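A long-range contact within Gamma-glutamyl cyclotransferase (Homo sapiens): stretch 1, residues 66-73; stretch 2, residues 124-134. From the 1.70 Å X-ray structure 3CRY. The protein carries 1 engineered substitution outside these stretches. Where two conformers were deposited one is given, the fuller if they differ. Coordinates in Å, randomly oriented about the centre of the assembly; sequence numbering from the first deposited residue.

Stretch 1, residues 66-73: GGIATIFQ
Stretch 2 124-134: SYLMTNYESAP

Strand 68-73 crosses strand 124-126 almost perpendicularly, at 92° between their N-to-C directions and 6.3 Å at closest approach; the register pairs Thr70 with Leu126 (CA to CA 5.1 Å) and Gly67 with Ala133 (4.8 Å). Thr70 is the hub. Extended (phi/psi -146/170) with chi1 t, it points toward stretch 2 and uses both branches. Its OG1 accepts a hydrogen bond from Met127 N (2.9 Å, 168°) and donates to a water 2.6 Å away, which in turn donates to Ile71 O (2.7 Å) and Met127 O (2.8 Å). Its methyl CG2 lies over one face of the Tyr130 ring, 3.9 Å from the centroid, a CH-pi contact; Tyr130 takes chi1 73° (p) and chi2 -82°. A beta-branched hydroxyl residue suits a site needing both polar and apolar contacts.

Met127 (m, t, t) starts sideways, but its extended chain carries CE to 3.3 Å from CG1 of Ile68 (p, t), whose CA-to-CB bond points away. Ile71, also p, t, brings CG1 to 3.9 Å from Leu126 CB; Leu126 is p, p and points toward stretch 1.

At Gly67 (-63/142), N donates to Pro134 O (2.9 Å, 161°) and CA lies 3.3 Å from Ala133 O in a CA-H...O contact. An ideal CB on Gly67 would sit 1.9 Å from Ala133 O, a clash, so glycine fits this close approach.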

ATOM      1  N   GLY A  66     -16.433  14.327  -5.909  1.00  9.20           N
ATOM      2  CA  GLY A  66     -15.139  15.013  -5.934  1.00  8.22           C
ATOM      3  C   GLY A  66     -14.051  14.012  -5.594  1.00  7.60           C
ATOM      4  O   GLY A  66     -14.345  12.830  -5.366  1.00  8.16           O
ATOM      5  N   GLY A  67     -12.813  14.484  -5.547  1.00  7.62           N
ATOM      6  CA  GLY A  67     -11.661  13.621  -5.188  1.00  6.80           C
ATOM      7  C   GLY A  67     -11.830  13.117  -3.768  1.00  7.08           C
ATOM      8  O   GLY A  67     -12.308  13.845  -2.882  1.00  7.07           O
ATOM      9  N   ILE A  68     -11.457  11.863  -3.533  1.00  6.95           N
ATOM     10  CA  ILE A  68     -11.515  11.334  -2.154  1.00  7.55           C
ATOM     11  C   ILE A  68     -10.087  11.142  -1.608  1.00  6.65           C
ATOM     12  O   ILE A  68      -9.089  11.245  -2.366  1.00  7.25           O
ATOM     13  CB  ILE A  68     -12.404  10.078  -2.021  1.00  7.26           C
ATOM     14  CG1 ILE A  68     -11.909   8.944  -2.922  1.00  8.57           C
ATOM     15  CG2 ILE A  68     -13.902  10.432  -2.335  1.00  9.31           C
ATOM     16  CD1 ILE A  68     -12.738   7.638  -2.771  1.00 10.88           C
ATOM     17  N   ALA A  69      -9.982  10.943  -0.295  1.00  6.47           N
ATOM     18  CA  ALA A  69      -8.692  11.085   0.366  1.00  5.85           C
ATOM     19  C   ALA A  69      -7.760   9.914   0.095  1.00  5.87           C
ATOM     20  O   ALA A  69      -8.190   8.763   0.076  1.00  6.18           O
ATOM     21  CB  ALA A  69      -8.877  11.248   1.887  1.00  6.17           C
ATOM     22  N   THR A  70      -6.484  10.235  -0.056  1.00  5.98           N
ATOM     23  CA  THR A  70      -5.417   9.214  -0.119  1.00  5.63           C
ATOM     24  C   THR A  70      -4.143   9.761   0.524  1.00  5.94           C
ATOM     25  O   THR A  70      -4.070  10.949   0.869  1.00  5.81           O
ATOM     26  CB  THR A  70      -5.181   8.723  -1.573  1.00  6.59           C
ATOM     27  OG1 THR A  70      -4.263   7.606  -1.572  1.00  6.64           O
ATOM     28  CG2 THR A  70      -4.587   9.866  -2.453  1.00  5.79           C
ATOM     29  N   ILE A  71      -3.157   8.897   0.724  1.00  5.51           N
ATOM     30  CA  ILE A  71      -1.859   9.317   1.304  1.00  6.04           C
ATOM     31  C   ILE A  71      -0.751   8.668   0.497  1.00  6.82           C
ATOM     32  O   ILE A  71      -0.952   7.603  -0.128  1.00  7.23           O
ATOM     33  CB  ILE A  71      -1.716   8.954   2.806  1.00  6.10           C
ATOM     34  CG1 ILE A  71      -1.921   7.438   3.040  1.00  7.93           C
ATOM     35  CG2 ILE A  71      -2.708   9.798   3.667  1.00  6.29           C
ATOM     36  CD1 ILE A  71      -1.713   6.950   4.497  1.00  6.55           C
ATOM     37  N   PHE A  72       0.403   9.326   0.467  1.00  6.28           N
ATOM     38  CA  PHE A  72       1.561   8.739  -0.213  1.00  8.10           C
ATOM     39  C   PHE A  72       2.851   9.106   0.514  1.00  8.30           C
ATOM     40  O   PHE A  72       2.887  10.086   1.264  1.00  8.29           O
ATOM     41  CB  PHE A  72       1.581   9.094  -1.708  1.00  8.65           C
ATOM     42  CG  PHE A  72       1.765  10.572  -2.009  1.00  9.65           C
ATOM     43  CD1 PHE A  72       3.032  11.167  -1.943  1.00 11.92           C
ATOM     44  CD2 PHE A  72       0.675  11.353  -2.413  1.00 12.29           C
ATOM     45  CE1 PHE A  72       3.200  12.529  -2.251  1.00 13.49           C
ATOM     46  CE2 PHE A  72       0.833  12.710  -2.727  1.00 13.56           C
ATOM     47  CZ  PHE A  72       2.086  13.298  -2.647  1.00 12.46           C
ATOM     48  N   GLN A  73       3.888   8.289   0.343  1.00  8.02           N
ATOM     49  CA  GLN A  73       5.146   8.532   1.070  1.00  8.86           C
ATOM     50  C   GLN A  73       5.857   9.806   0.608  1.00  9.44           C
ATOM     51  O   GLN A  73       6.041  10.043  -0.601  1.00 10.30           O
ATOM     52  CB  GLN A  73       6.037   7.285   0.980  1.00  9.07           C
ATOM     53  CG  GLN A  73       5.471   6.150   1.822  1.00  9.05           C
ATOM     54  CD  GLN A  73       6.040   4.820   1.457  1.00 10.91           C
ATOM     55  OE1 GLN A  73       5.952   4.396   0.294  1.00 11.74           O
ATOM     56  NE2 GLN A  73       6.625   4.136   2.450  1.00 10.90           N
ATOM     57  N   SER A 124      -4.594   0.454   7.461  1.00  6.27           N
ATOM     58  CA  SER A 124      -5.137   1.617   6.753  1.00  5.76           C
ATOM     59  C   SER A 124      -5.277   1.267   5.275  1.00  5.54           C
ATOM     60  O   SER A 124      -5.217   0.071   4.909  1.00  5.45           O
ATOM     61  CB  SER A 124      -4.244   2.869   6.968  1.00  5.75           C
ATOM     62  OG  SER A 124      -4.986   4.064   6.703  1.00  6.71           O
ATOM     63  N   TYR A 125      -5.469   2.295   4.438  1.00  5.15           N
ATOM     64  CA  TYR A 125      -5.765   2.164   3.002  1.00  5.46           C
ATOM     65  C   TYR A 125      -5.170   3.336   2.277  1.00  5.71           C
ATOM     66  O   TYR A 125      -5.150   4.446   2.815  1.00  5.20           O
ATOM     67  CB  TYR A 125      -7.281   2.178   2.746  1.00  6.77           C
ATOM     68  CG  TYR A 125      -7.988   1.030   3.437  1.00  6.11           C
ATOM     69  CD1 TYR A 125      -8.152  -0.195   2.785  1.00  7.08           C
ATOM     70  CD2 TYR A 125      -8.451   1.163   4.752  1.00  6.71           C
ATOM     71  CE1 TYR A 125      -8.786  -1.267   3.423  1.00  7.77           C
ATOM     72  CE2 TYR A 125      -9.084   0.096   5.398  1.00  8.34           C
ATOM     73  CZ  TYR A 125      -9.239  -1.110   4.721  1.00  8.83           C
ATOM     74  OH  TYR A 125      -9.853  -2.149   5.361  1.00 10.92           O
ATOM     75  N   LEU A 126      -4.680   3.086   1.059  1.00  4.85           N
ATOM     76  CA  LEU A 126      -4.351   4.194   0.155  1.00  5.33           C
ATOM     77  C   LEU A 126      -4.556   3.819  -1.315  1.00  6.41           C
ATOM     78  O   LEU A 126      -4.667   2.626  -1.650  1.00  5.94           O
ATOM     79  CB  LEU A 126      -2.936   4.722   0.444  1.00  5.32           C
ATOM     80  CG  LEU A 126      -1.771   3.715   0.296  1.00  6.41           C
ATOM     81  CD1 LEU A 126      -1.469   3.339  -1.149  1.00  6.98           C
ATOM     82  CD2 LEU A 126      -0.516   4.304   0.978  1.00  5.02           C
ATOM     83  N   MET A 127      -4.646   4.827  -2.189  1.00  7.14           N
ATOM     84  CA  MET A 127      -4.851   4.580  -3.627  1.00  8.47           C
ATOM     85  C   MET A 127      -3.503   4.292  -4.293  1.00  8.06           C
ATOM     86  O   MET A 127      -2.500   4.926  -3.946  1.00  9.14           O
ATOM     87  CB  MET A 127      -5.448   5.820  -4.286  1.00  8.67           C
ATOM     88  CG  MET A 127      -6.800   6.196  -3.771  1.00  9.61           C
ATOM     89  SD  MET A 127      -7.329   7.749  -4.582  1.00 11.71           S
ATOM     90  CE  MET A 127      -8.827   8.020  -3.659  1.00 11.52           C
ATOM     91  N   THR A 128      -3.480   3.370  -5.253  1.00  7.90           N
ATOM     92  CA  THR A 128      -2.248   3.086  -6.000  1.00  7.75           C
ATOM     93  C   THR A 128      -2.276   3.555  -7.453  1.00  7.99           C
ATOM     94  O   THR A 128      -1.225   3.567  -8.119  1.00  9.50           O
ATOM     95  CB  THR A 128      -1.903   1.575  -6.003  1.00  7.62           C
ATOM     96  OG1 THR A 128      -2.915   0.850  -6.716  1.00  7.01           O
ATOM     97  CG2 THR A 128      -1.811   1.018  -4.580  1.00  7.45           C
ATOM     98  N   ASN A 129      -3.463   3.932  -7.937  1.00  8.04           N
ATOM     99  CA  ASN A 129      -3.628   4.338  -9.316  1.00  8.45           C
ATOM    100  C   ASN A 129      -4.747   5.364  -9.334  1.00  8.93           C
ATOM    101  O   ASN A 129      -5.921   5.012  -9.265  1.00  9.14           O
ATOM    102  CB  ASN A 129      -3.986   3.101 -10.184  1.00  8.70           C
ATOM    103  CG  ASN A 129      -4.046   3.422 -11.665  1.00 11.40           C
ATOM    104  OD1 ASN A 129      -3.958   4.594 -12.062  1.00 12.91           O
ATOM    105  ND2 ASN A 129      -4.201   2.395 -12.495  1.00 10.98           N
ATOM    106  N   TYR A 130      -4.380   6.644  -9.345  1.00  8.61           N
ATOM    107  CA  TYR A 130      -5.419   7.693  -9.303  1.00  9.07           C
ATOM    108  C   TYR A 130      -5.006   8.972 -10.001  1.00  9.70           C
ATOM    109  O   TYR A 130      -3.829   9.179 -10.269  1.00  9.79           O
ATOM    110  CB  TYR A 130      -5.809   8.013  -7.842  1.00  9.65           C
ATOM    111  CG  TYR A 130      -4.765   8.802  -7.037  1.00 10.34           C
ATOM    112  CD1 TYR A 130      -3.665   8.168  -6.433  1.00 12.51           C
ATOM    113  CD2 TYR A 130      -4.892  10.182  -6.868  1.00 10.46           C
ATOM    114  CE1 TYR A 130      -2.710   8.910  -5.684  1.00  9.58           C
ATOM    115  CE2 TYR A 130      -3.940  10.929  -6.137  1.00 10.18           C
ATOM    116  CZ  TYR A 130      -2.853  10.287  -5.552  1.00 10.46           C
ATOM    117  OH  TYR A 130      -1.940  11.034  -4.818  1.00 11.40           O
ATOM    118  N   GLU A 131      -5.994   9.831 -10.267  1.00 10.14           N
ATOM    119  CA  GLU A 131      -5.754  11.180 -10.817  1.00 12.73           C
ATOM    120  C   GLU A 131      -6.117  12.214  -9.744  1.00 11.36           C
ATOM    121  O   GLU A 131      -7.229  12.172  -9.211  1.00 11.24           O
ATOM    122  CB  GLU A 131      -6.586  11.391 -12.091  1.00 13.06           C
ATOM    123  CG  GLU A 131      -6.106  10.562 -13.312  1.00 16.75           C
ATOM    124  CD  GLU A 131      -7.177  10.364 -14.405  1.00 18.26           C
ATOM    125  OE1 GLU A 131      -8.229  11.052 -14.386  1.00 24.93           O
ATOM    126  OE2 GLU A 131      -6.958   9.512 -15.298  1.00 24.57           O
ATOM    127  N   SER A 132      -5.170  13.102  -9.409  1.00 11.35           N
ATOM    128  CA  SER A 132      -5.384  14.093  -8.366  0.50 11.44           C
ATOM    129  C   SER A 132      -6.565  14.994  -8.739  1.00 10.82           C
ATOM    130  O   SER A 132      -6.701  15.403  -9.895  1.00 11.64           O
ATOM    131  CB  SER A 132      -4.116  14.908  -8.130  0.50 11.50           C
ATOM    132  OG  SER A 132      -4.158  15.543  -6.869  0.50 13.17           O
ATOM    133  N   ALA A 133      -7.438  15.271  -7.763  1.00 10.49           N
ATOM    134  CA  ALA A 133      -8.639  16.095  -7.988  1.00  9.35           C
ATOM    135  C   ALA A 133      -9.179  16.597  -6.657  1.00  9.42           C
ATOM    136  O   ALA A 133      -9.223  15.838  -5.675  1.00  7.38           O
ATOM    137  CB  ALA A 133      -9.714  15.329  -8.732  1.00  9.06           C
ATOM    138  N   PRO A 134      -9.613  17.875  -6.623  1.00  9.19           N
ATOM    139  CA  PRO A 134     -10.091  18.439  -5.355  1.00  9.40           C
ATOM    140  C   PRO A 134     -11.345  17.761  -4.794  1.00  8.05           C
ATOM    141  O   PRO A 134     -12.211  17.304  -5.562  1.00  8.45           O
ATOM    142  CB  PRO A 134     -10.382  19.914  -5.678  1.00  9.68           C
ATOM    143  CG  PRO A 134      -9.925  20.153  -7.065  1.00 12.01           C
ATOM    144  CD  PRO A 134      -9.645  18.840  -7.742  1.00  9.94           C
TER
HETATM  145  O   HOH W   1      -1.912   7.379  -2.645  1.00 10.95           O